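Local structure of CD8 alpha antigen (Sus scrofa, 5EDX) at residues S1-A12 against E16-N28. The protein is a T-cell surface co-receptor chain that forms a homodimer and probably binds MHC class I molecules through its immunoglobulin V-set domain. Numbering follows the deposited sequence.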
ATOM      1  N   SER A   1      -0.584   6.057  17.966  1.00 30.33           N
ATOM      2  CA  SER A   1      -0.360   5.641  16.588  1.00 31.94           C
ATOM      3  C   SER A   1       0.933   4.842  16.459  1.00 21.97           C
ATOM      4  O   SER A   1       1.884   5.055  17.209  1.00 26.64           O
ATOM      5  CB  SER A   1      -0.307   6.862  15.663  1.00 34.51           C
ATOM      6  OG  SER A   1       0.741   7.741  16.046  1.00 36.65           O
ATOM      7  N   LEU A   2       0.963   3.927  15.497  1.00 20.68           N
ATOM      8  CA  LEU A   2       2.150   3.121  15.242  1.00 15.98           C
ATOM      9  C   LEU A   2       3.296   3.962  14.678  1.00 12.89           C
ATOM     10  O   LEU A   2       4.465   3.751  15.023  1.00 13.51           O
ATOM     11  CB  LEU A   2       1.806   1.995  14.271  1.00 15.65           C
ATOM     12  CG  LEU A   2       2.972   1.111  13.825  1.00 19.00           C
ATOM     13  CD1 LEU A   2       3.556   0.348  15.004  1.00 25.99           C
ATOM     14  CD2 LEU A   2       2.534   0.161  12.736  1.00 25.09           C
ATOM     15  N   PHE A   3       2.953   4.906  13.804  1.00 13.77           N
ATOM     16  CA  PHE A   3       3.934   5.782  13.167  1.00 14.79           C
ATOM     17  C   PHE A   3       3.805   7.215  13.649  1.00 15.58           C
ATOM     18  O   PHE A   3       2.708   7.684  13.959  1.00 17.40           O
ATOM     19  CB  PHE A   3       3.712   5.832  11.654  1.00 12.71           C
ATOM     20  CG  PHE A   3       4.007   4.556  10.936  1.00 13.02           C
ATOM     21  CD1 PHE A   3       2.978   3.713  10.562  1.00 14.79           C
ATOM     22  CD2 PHE A   3       5.304   4.226  10.587  1.00 12.75           C
ATOM     23  CE1 PHE A   3       3.243   2.543   9.870  1.00 17.85           C
ATOM     24  CE2 PHE A   3       5.574   3.063   9.896  1.00 18.60           C
ATOM     25  CZ  PHE A   3       4.543   2.219   9.543  1.00 17.11           C
ATOM     26  N   ARG A   4       4.929   7.917  13.678  1.00 12.85           N
ATOM     27  CA  ARG A   4       4.931   9.373  13.769  1.00 10.59           C
ATOM     28  C   ARG A   4       5.759   9.916  12.609  1.00 15.76           C
ATOM     29  O   ARG A   4       6.908   9.518  12.419  1.00 17.24           O
ATOM     30  CB  ARG A   4       5.516   9.835  15.106  1.00 18.04           C
ATOM     31  CG  ARG A   4       4.572   9.625  16.283  1.00 18.50           C
ATOM     32  CD  ARG A   4       5.210  10.037  17.599  1.00 15.61           C
ATOM     33  NE  ARG A   4       5.716  11.407  17.595  1.00 20.19           N
ATOM     34  CZ  ARG A   4       4.956  12.491  17.723  1.00 24.37           C
ATOM     35  NH1 ARG A   4       5.518  13.693  17.722  1.00 25.35           N
ATOM     36  NH2 ARG A   4       3.639  12.381  17.844  1.00 22.90           N
ATOM     37  N   THR A   5       5.184  10.822  11.830  1.00 16.37           N
ATOM     38  CA  THR A   5       5.883  11.302  10.642  1.00 15.95           C
ATOM     39  C   THR A   5       6.281  12.765  10.771  1.00 22.23           C
ATOM     40  O   THR A   5       5.844  13.460  11.690  1.00 20.42           O
ATOM     41  CB  THR A   5       5.027  11.120   9.379  1.00 14.63           C
ATOM     42  OG1 THR A   5       3.903  12.008   9.421  1.00 20.52           O
ATOM     43  CG2 THR A   5       4.527   9.688   9.276  1.00 15.78           C
ATOM     44  N   SER A   6       7.124  13.227   9.851  1.00 17.27           N
ATOM     45  CA  SER A   6       7.427  14.648   9.755  1.00 19.33           C
ATOM     46  C   SER A   6       6.194  15.319   9.156  1.00 18.99           C
ATOM     47  O   SER A   6       5.272  14.628   8.722  1.00 20.61           O
ATOM     48  CB  SER A   6       8.671  14.862   8.893  1.00 22.54           C
ATOM     49  OG  SER A   6       8.621  14.053   7.737  1.00 15.13           O
ATOM     50  N   PRO A   7       6.154  16.664   9.145  1.00 27.29           N
ATOM     51  CA  PRO A   7       4.957  17.364   8.659  1.00 23.81           C
ATOM     52  C   PRO A   7       4.369  16.727   7.397  1.00 18.52           C
ATOM     53  O   PRO A   7       5.102  16.402   6.458  1.00 18.61           O
ATOM     54  CB  PRO A   7       5.479  18.775   8.385  1.00 28.47           C
ATOM     55  CG  PRO A   7       6.533  18.965   9.432  1.00 31.31           C
ATOM     56  CD  PRO A   7       7.186  17.610   9.613  1.00 27.85           C
ATOM     57  N   GLU A   8       3.049  16.548   7.394  1.00 22.34           N
ATOM     58  CA  GLU A   8       2.369  15.784   6.354  1.00 22.56           C
ATOM     59  C   GLU A   8       2.177  16.557   5.055  1.00 20.39           C
ATOM     60  O   GLU A   8       1.804  15.972   4.038  1.00 19.06           O
ATOM     61  CB  GLU A   8       1.008  15.280   6.855  1.00 28.26           C
ATOM     62  CG  GLU A   8       0.015  16.390   7.195  1.00 47.36           C
ATOM     63  CD  GLU A   8      -1.439  15.926   7.175  1.00 60.44           C
ATOM     64  OE1 GLU A   8      -2.304  16.706   6.722  1.00 55.71           O
ATOM     65  OE2 GLU A   8      -1.716  14.783   7.601  1.00 55.03           O
ATOM     66  N   MET A   9       2.416  17.865   5.084  1.00 21.46           N
ATOM     67  CA  MET A   9       2.241  18.674   3.879  1.00 23.60           C
ATOM     68  C   MET A   9       3.512  19.464   3.558  1.00 26.90           C
ATOM     69  O   MET A   9       3.923  20.337   4.323  1.00 23.79           O
ATOM     70  CB  MET A   9       1.031  19.604   4.017  1.00 26.06           C
ATOM     71  CG  MET A   9       0.422  20.016   2.682  1.00 41.45           C
ATOM     72  SD  MET A   9      -1.080  19.107   2.246  1.00 62.05           S
ATOM     73  CE  MET A   9      -0.878  17.591   3.187  1.00 40.86           C
ATOM     74  N   VAL A  10       4.130  19.142   2.425  1.00 16.56           N
ATOM     75  CA  VAL A  10       5.410  19.725   2.058  1.00 17.99           C
ATOM     76  C   VAL A  10       5.335  20.393   0.688  1.00 18.71           C
ATOM     77  O   VAL A  10       4.777  19.831  -0.256  1.00 14.04           O
ATOM     78  CB  VAL A  10       6.517  18.641   2.034  1.00 18.69           C
ATOM     79  CG1 VAL A  10       7.840  19.234   1.584  1.00 20.49           C
ATOM     80  CG2 VAL A  10       6.649  17.980   3.409  1.00 24.08           C
ATOM     81  N   GLN A  11       5.882  21.603   0.589  1.00 17.40           N
ATOM     82  CA  GLN A  11       6.035  22.272  -0.697  1.00 18.20           C
ATOM     83  C   GLN A  11       7.507  22.322  -1.064  1.00 21.07           C
ATOM     84  O   GLN A  11       8.345  22.704  -0.247  1.00 26.53           O
ATOM     85  CB  GLN A  11       5.479  23.694  -0.652  1.00 28.79           C
ATOM     86  CG  GLN A  11       3.978  23.795  -0.475  1.00 37.53           C
ATOM     87  CD  GLN A  11       3.481  25.220  -0.630  1.00 60.45           C
ATOM     88  OE1 GLN A  11       3.727  25.868  -1.650  1.00 50.63           O
ATOM     89  NE2 GLN A  11       2.781  25.719   0.386  1.00 65.75           N
ATOM     90  N   ALA A  12       7.824  21.934  -2.293  1.00 18.51           N
ATOM     91  CA  ALA A  12       9.210  21.914  -2.746  1.00 18.66           C
ATOM     92  C   ALA A  12       9.306  22.456  -4.158  1.00 21.32           C
ATOM     93  O   ALA A  12       8.442  22.189  -4.985  1.00 21.70           O
ATOM     94  CB  ALA A  12       9.759  20.501  -2.696  1.00 19.92           C
ATOM     95  N   GLU A  16      15.190  21.159  -5.344  1.00 16.74           N
ATOM     96  CA  GLU A  16      15.340  21.245  -3.893  1.00 19.81           C
ATOM     97  C   GLU A  16      15.530  19.865  -3.269  1.00 18.42           C
ATOM     98  O   GLU A  16      15.112  18.855  -3.830  1.00 16.11           O
ATOM     99  CB  GLU A  16      14.113  21.923  -3.277  1.00 20.18           C
ATOM    100  CG  GLU A  16      14.135  21.989  -1.757  1.00 29.77           C
ATOM    101  CD  GLU A  16      12.893  22.642  -1.179  1.00 43.85           C
ATOM    102  OE1 GLU A  16      12.166  23.321  -1.941  1.00 37.48           O
ATOM    103  OE2 GLU A  16      12.652  22.478   0.039  1.00 41.71           O
ATOM    104  N   THR A  17      16.167  19.828  -2.105  1.00 14.27           N
ATOM    105  CA  THR A  17      16.317  18.586  -1.354  1.00 13.70           C
ATOM    106  C   THR A  17      15.200  18.497  -0.321  1.00 16.80           C
ATOM    107  O   THR A  17      15.023  19.414   0.488  1.00 17.46           O
ATOM    108  CB  THR A  17      17.682  18.532  -0.652  1.00 15.36           C
ATOM    109  OG1 THR A  17      18.722  18.677  -1.630  1.00 16.16           O
ATOM    110  CG2 THR A  17      17.862  17.212   0.100  1.00 14.69           C
ATOM    111  N   VAL A  18      14.439  17.404  -0.364  1.00 13.80           N
ATOM    112  CA  VAL A  18      13.348  17.173   0.580  1.00 14.92           C
ATOM    113  C   VAL A  18      13.662  15.948   1.433  1.00 13.45           C
ATOM    114  O   VAL A  18      14.038  14.905   0.906  1.00 12.63           O
ATOM    115  CB  VAL A  18      12.010  16.954  -0.164  1.00 12.78           C
ATOM    116  CG1 VAL A  18      10.892  16.612   0.805  1.00 14.31           C
ATOM    117  CG2 VAL A  18      11.647  18.187  -0.973  1.00 16.07           C
ATOM    118  N   LYS A  19      13.516  16.076   2.749  1.00  9.81           N
ATOM    119  CA  LYS A  19      13.788  14.957   3.649  1.00 12.57           C
ATOM    120  C   LYS A  19      12.545  14.620   4.469  1.00 13.10           C
ATOM    121  O   LYS A  19      12.003  15.479   5.171  1.00 13.20           O
ATOM    122  CB  LYS A  19      14.970  15.282   4.566  1.00 15.70           C
ATOM    123  CG  LYS A  19      15.330  14.171   5.549  1.00 15.66           C
ATOM    124  CD  LYS A  19      16.718  14.421   6.122  1.00 20.73           C
ATOM    125  CE  LYS A  19      17.173  13.274   7.003  1.00 22.50           C
ATOM    126  NZ  LYS A  19      18.602  13.445   7.393  1.00 23.77           N
ATOM    127  N   LEU A  20      12.092  13.375   4.359  1.00 10.15           N
ATOM    128  CA  LEU A  20      10.896  12.913   5.053  1.00 11.06           C
ATOM    129  C   LEU A  20      11.269  11.927   6.151  1.00 13.64           C
ATOM    130  O   LEU A  20      12.262  11.217   6.027  1.00 11.41           O
ATOM    131  CB  LEU A  20       9.960  12.216   4.068  1.00 11.75           C
ATOM    132  CG  LEU A  20       9.593  12.990   2.802  1.00  8.10           C
ATOM    133  CD1 LEU A  20       8.690  12.122   1.919  1.00 11.63           C
ATOM    134  CD2 LEU A  20       8.924  14.318   3.138  1.00 11.65           C
ATOM    135  N   ARG A  21      10.470  11.873   7.213  1.00 11.12           N
ATOM    136  CA  ARG A  21      10.754  10.975   8.330  1.00 11.93           C
ATOM    137  C   ARG A  21       9.513  10.204   8.770  1.00 11.18           C
ATOM    138  O   ARG A  21       8.424  10.776   8.884  1.00 11.37           O
ATOM    139  CB  ARG A  21      11.297  11.775   9.519  1.00 12.32           C
ATOM    140  CG  ARG A  21      11.787  10.911  10.683  1.00 13.76           C
ATOM    141  CD  ARG A  21      12.166  11.774  11.885  1.00 19.75           C
ATOM    142  NE  ARG A  21      10.991  12.435  12.443  1.00 24.52           N
ATOM    143  CZ  ARG A  21      10.727  13.731  12.324  1.00 31.21           C
ATOM    144  NH1 ARG A  21       9.621  14.230  12.860  1.00 33.01           N
ATOM    145  NH2 ARG A  21      11.570  14.530  11.679  1.00 35.07           N
ATOM    146  N   CYS A  22       9.674   8.904   8.999  1.00 12.02           N
ATOM    147  CA  CYS A  22       8.673   8.149   9.744  1.00 10.77           C
ATOM    148  C   CYS A  22       9.358   7.405  10.878  1.00 13.85           C
ATOM    149  O   CYS A  22      10.327   6.689  10.661  1.00 13.74           O
ATOM    150  CB  CYS A  22       7.849   7.204   8.849  1.00 19.77           C
ATOM    151  SG  CYS A  22       8.695   5.768   8.132  1.00 31.03           S
ATOM    152  N   GLU A  23       8.863   7.617  12.090  1.00 14.62           N
ATOM    153  CA  GLU A  23       9.364   6.914  13.261  1.00 13.14           C
ATOM    154  C   GLU A  23       8.407   5.778  13.566  1.00 11.46           C
ATOM    155  O   GLU A  23       7.198   5.980  13.641  1.00 13.82           O
ATOM    156  CB  GLU A  23       9.477   7.857  14.470  1.00 12.92           C
ATOM    157  CG  GLU A  23      10.022   7.169  15.731  1.00 13.58           C
ATOM    158  CD  GLU A  23      10.094   8.086  16.950  1.00 21.97           C
ATOM    159  OE1 GLU A  23      10.632   7.644  17.988  1.00 31.15           O
ATOM    160  OE2 GLU A  23       9.614   9.233  16.887  1.00 21.04           O
ATOM    161  N   VAL A  24       8.944   4.573  13.707  1.00 13.17           N
ATOM    162  CA  VAL A  24       8.144   3.446  14.154  1.00 11.05           C
ATOM    163  C   VAL A  24       8.328   3.341  15.659  1.00 14.27           C
ATOM    164  O   VAL A  24       9.412   3.005  16.132  1.00 12.40           O
ATOM    165  CB  VAL A  24       8.583   2.138  13.483  1.00 13.00           C
ATOM    166  CG1 VAL A  24       7.799   0.953  14.055  1.00 16.01           C
ATOM    167  CG2 VAL A  24       8.403   2.235  11.975  1.00 16.42           C
ATOM    168  N   MET A  25       7.276   3.660  16.406  1.00 12.76           N
ATOM    169  CA  MET A  25       7.334   3.692  17.867  1.00 13.22           C
ATOM    170  C   MET A  25       7.325   2.281  18.439  1.00 11.67           C
ATOM    171  O   MET A  25       6.876   1.349  17.773  1.00 12.06           O
ATOM    172  CB  MET A  25       6.135   4.467  18.418  1.00 17.32           C
ATOM    173  CG  MET A  25       5.705   5.655  17.542  1.00 20.60           C
ATOM    174  SD  MET A  25       7.021   6.858  17.394  1.00 20.02           S
ATOM    175  CE  MET A  25       7.362   7.173  19.131  1.00 21.27           C
ATOM    176  N   HIS A  26       7.811   2.133  19.672  1.00 13.53           N
ATOM    177  CA  HIS A  26       7.744   0.856  20.383  1.00 14.67           C
ATOM    178  C   HIS A  26       8.436  -0.238  19.572  1.00 15.42           C
ATOM    179  O   HIS A  26       7.852  -1.281  19.272  1.00 14.81           O
ATOM    180  CB  HIS A  26       6.287   0.493  20.678  1.00 12.53           C
ATOM    181  CG  HIS A  26       6.130  -0.650  21.633  1.00 13.93           C
ATOM    182  ND1 HIS A  26       5.646  -1.883  21.246  1.00 14.28           N
ATOM    183  CD2 HIS A  26       6.387  -0.745  22.957  1.00 14.97           C
ATOM    184  CE1 HIS A  26       5.618  -2.689  22.293  1.00 14.67           C
ATOM    185  NE2 HIS A  26       6.066  -2.026  23.345  1.00 15.01           N
ATOM    186  N   SER A  27       9.701   0.009  19.250  1.00 15.00           N
ATOM    187  CA  SER A  27      10.436  -0.787  18.275  1.00 17.75           C
ATOM    188  C   SER A  27      11.360  -1.814  18.917  1.00 17.12           C
ATOM    189  O   SER A  27      11.529  -1.848  20.139  1.00 15.45           O
ATOM    190  CB  SER A  27      11.280   0.147  17.403  1.00 15.30           C
ATOM    191  OG  SER A  27      12.151   0.917  18.226  1.00 16.13           O
ATOM    192  N   ASN A  28      11.963  -2.656  18.081  1.00 14.88           N
ATOM    193  CA  ASN A  28      13.032  -3.542  18.531  1.00 16.41           C
ATOM    194  C   ASN A  28      14.076  -3.696  17.428  1.00 22.42           C
ATOM    195  O   ASN A  28      13.970  -3.062  16.379  1.00 17.53           O
ATOM    196  CB  ASN A  28      12.484  -4.901  18.994  1.00 15.87           C
ATOM    197  CG  ASN A  28      11.681  -5.611  17.918  1.00 24.55           C
ATOM    198  OD1 ASN A  28      10.649  -6.226  18.198  1.00 23.64           O
ATOM    199  ND2 ASN A  28      12.147  -5.527  16.680  1.00 16.77           N
TER
HETATM  200  O   HOH W   1       4.399   2.133  17.369  1.00 28.78           O
HETATM  201  O   HOH W   2       8.889  11.381  13.678  1.00 35.71           O
HETATM  202  O   HOH W   3       8.482  11.303  18.127  1.00 51.94           O
HETATM  203  O   HOH W   4      10.625  21.548   1.375  1.00 42.57           O
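Glu-16 reaches back to Ala-12 across the short turn that links the first strand region to strand 18-24 in an immunoglobulin V-set sandwich, its OE1 3.4 Å from Ala-12 CA. That oxygen accepts from Ser-13 N in the intervening turn, while OE2 takes a water that also donates to Gln-11 O. Next comes Val-18, tightly packed: CG2 presses on Ala-12 CB at 3.4 Å, and CG1 passes Val-10 CG1. Leu-20 CD2 brushes Val-10 CG2 more loosely. Here the first segment switches sheets, a V-set hallmark: residues 9-11 pair with strand 101-111, residues 3-5 antiparallel with strand 18-24. Ser-6 marks the switch. Its OG, held between backbone N and carbonyl carbon (chi1 44°), accepts from Arg-21 N at 2.9 Å, and its own N donates to Arg-21 O, so side chain and backbone together continue the pairing past the strand. One face of the Arg-21 guanidinium lies over Ser-6 CA; a water in the plane at its edge links NE to Arg-4 O. Cys-22, disulfide-bonded to Cys-94, faces the core beside Thr-5 CG2, its SG lying obliquely 5.4 Å from the centroid of the Phe-3 ring. Glu-23 and Arg-4 exchange two backbone bonds, the one from Glu-23 N to Arg-4 O short and almost straight (2.7 Å, 176°). On the outer face their charges stand beyond salt-bridge range, a water joining Arg-4 NE to Glu-23 OE2. Val-24 lies alongside Phe-3, both pointing into the core, with CG2 3.6 Å from ring atom CE2. Met-25 N donates to Leu-2 O, the last bond of the ladder, and the twice-bent Met-25 side chain carries SD across Arg-4, 3.7 Å from Arg-4 CD.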